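3-oxoacyl-(acyl-carrier protein) synthase II (Thermus thermophilus, PDB 1J3N) catalyses the condensation step of fatty acid elongation, probably joining a growing acyl chain to malonyl-ACP as other beta-ketoacyl-ACP synthases of its family do. Local coordinates at residues Val52-Gly57 / Ala75-Gln80. Numbering follows the deposited sequence.
Sequences VDVDPG and ALIAAQ
I77 sends the CD1 methyl of its longer branch across to the loop at V54 and P56, and this one methyl makes every close approach between 52-57 and 75-80. Its nearest partner is the backbone of P56, with CD1 4.1 Å from CA; the pyrrolidine CB follows at 4.4 Å from the same methyl. V54 meets CD1 with both methyls, CG1 at 4.2 Å and CG2 at 4.4 Å. All four are loose van der Waals contacts, and the interface is small and wholly apolar. The extended side chain of I77 explains the reach: CG1 stands anti to the carbonyl carbon (chi1 -68°) and chi2 of 171° carries CD1 straight on from the helix. An isoleucine suits this buried helix face, being long enough to bridge to the loop. V54 offers a compact beta-branched surface from a chain that is still extended, whereas P56 adds a rigid ring where the chain turns. D55 starts away from the helix, and its carboxylate forms a salt bridge with R62, as fits an exposed acid. L12 of strand 4-13 touches both V54 and I77, making a shared hydrophobic cluster with them. Here the loop between strand 48-50 and helix 62-65 packs on helix 70-86, which also lies against the central sheet through A78, a layering of helix on sheet characteristic of the thiolase fold of beta-ketoacyl synthases.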
loop_
_atom_site.group_PDB
_atom_site.type_symbol
_atom_site.label_atom_id
_atom_site.label_comp_id
_atom_site.label_asym_id
_atom_site.label_seq_id
_atom_site.Cartn_x
_atom_site.Cartn_y
_atom_site.Cartn_z
ATOM N N VAL A 52 4.105 5.171 23.359
ATOM C CA VAL A 52 4.796 6.410 23.065
ATOM C C VAL A 52 4.185 7.504 23.932
ATOM O O VAL A 52 2.981 7.512 24.172
ATOM C CB VAL A 52 4.625 6.814 21.577
ATOM C CG1 VAL A 52 4.971 8.276 21.397
ATOM C CG2 VAL A 52 5.516 5.945 20.683
ATOM N N ASP A 53 5.025 8.417 24.400
ATOM C CA ASP A 53 4.575 9.541 25.211
ATOM C C ASP A 53 4.922 10.807 24.447
ATOM O O ASP A 53 6.084 11.195 24.380
ATOM C CB ASP A 53 5.278 9.557 26.574
ATOM C CG ASP A 53 4.803 8.448 27.490
ATOM O OD1 ASP A 53 3.576 8.223 27.556
ATOM O OD2 ASP A 53 5.653 7.816 28.152
ATOM N N VAL A 54 3.918 11.442 23.856
ATOM C CA VAL A 54 4.152 12.658 23.097
ATOM C C VAL A 54 2.915 13.545 23.123
ATOM O O VAL A 54 1.783 13.053 23.154
ATOM C CB VAL A 54 4.511 12.338 21.621
ATOM C CG1 VAL A 54 3.298 11.792 20.891
ATOM C CG2 VAL A 54 5.035 13.584 20.927
ATOM N N ASP A 55 3.142 14.854 23.118
ATOM C CA ASP A 55 2.055 15.828 23.121
ATOM C C ASP A 55 1.820 16.294 21.687
ATOM O O ASP A 55 2.509 17.183 21.191
ATOM C CB ASP A 55 2.425 17.015 24.014
ATOM C CG ASP A 55 1.342 18.076 24.066
ATOM O OD1 ASP A 55 0.187 17.783 23.680
ATOM O OD2 ASP A 55 1.650 19.205 24.510
ATOM N N PRO A 56 0.843 15.687 20.997
ATOM C CA PRO A 56 0.540 16.058 19.612
ATOM C C PRO A 56 0.271 17.554 19.498
ATOM O O PRO A 56 0.670 18.193 18.528
ATOM C CB PRO A 56 -0.699 15.223 19.295
ATOM C CG PRO A 56 -0.535 14.025 20.179
ATOM C CD PRO A 56 -0.086 14.648 21.470
ATOM N N GLY A 57 -0.415 18.096 20.502
ATOM C CA GLY A 57 -0.730 19.514 20.521
ATOM C C GLY A 57 0.524 20.366 20.460
ATOM O O GLY A 57 0.466 21.555 20.139
ATOM N N ALA A 75 2.491 10.039 12.130
ATOM C CA ALA A 75 3.187 10.283 10.862
ATOM C C ALA A 75 3.532 11.761 10.654
ATOM O O ALA A 75 4.624 12.089 10.187
ATOM C CB ALA A 75 2.351 9.788 9.710
ATOM N N LEU A 76 2.597 12.650 10.986
ATOM C CA LEU A 76 2.828 14.085 10.825
ATOM C C LEU A 76 3.931 14.557 11.769
ATOM O O LEU A 76 4.772 15.380 11.400
ATOM C CB LEU A 76 1.525 14.863 11.075
ATOM C CG LEU A 76 0.477 14.717 9.965
ATOM C CD1 LEU A 76 -0.852 15.327 10.375
ATOM C CD2 LEU A 76 1.004 15.397 8.713
ATOM N N ILE A 77 3.940 14.016 12.983
ATOM C CA ILE A 77 4.950 14.378 13.966
ATOM C C ILE A 77 6.330 13.897 13.508
ATOM O O ILE A 77 7.310 14.645 13.577
ATOM C CB ILE A 77 4.620 13.769 15.349
ATOM C CG1 ILE A 77 3.360 14.429 15.914
ATOM C CG2 ILE A 77 5.810 13.941 16.299
ATOM C CD1 ILE A 77 2.829 13.754 17.181
ATOM N N ALA A 78 6.404 12.659 13.030
ATOM C CA ALA A 78 7.679 12.109 12.562
ATOM C C ALA A 78 8.182 12.862 11.337
ATOM O O ALA A 78 9.376 13.117 11.207
ATOM C CB ALA A 78 7.537 10.624 12.245
ATOM N N ALA A 79 7.270 13.219 10.439
ATOM C CA ALA A 79 7.647 13.957 9.239
ATOM C C ALA A 79 8.204 15.328 9.613
ATOM O O ALA A 79 9.186 15.777 9.022
ATOM C CB ALA A 79 6.437 14.108 8.303
ATOM N N GLN A 80 7.585 15.998 10.586
ATOM C CA GLN A 80 8.073 17.309 11.023
ATOM C C GLN A 80 9.475 17.143 11.611
ATOM O O GLN A 80 10.400 17.881 11.264
ATOM C CB GLN A 80 7.139 17.928 12.073
ATOM C CG GLN A 80 7.499 19.375 12.432
ATOM C CD GLN A 80 6.489 20.037 13.360
ATOM O OE1 GLN A 80 5.287 19.780 13.279
ATOM N NE2 GLN A 80 6.976 20.911 14.235
#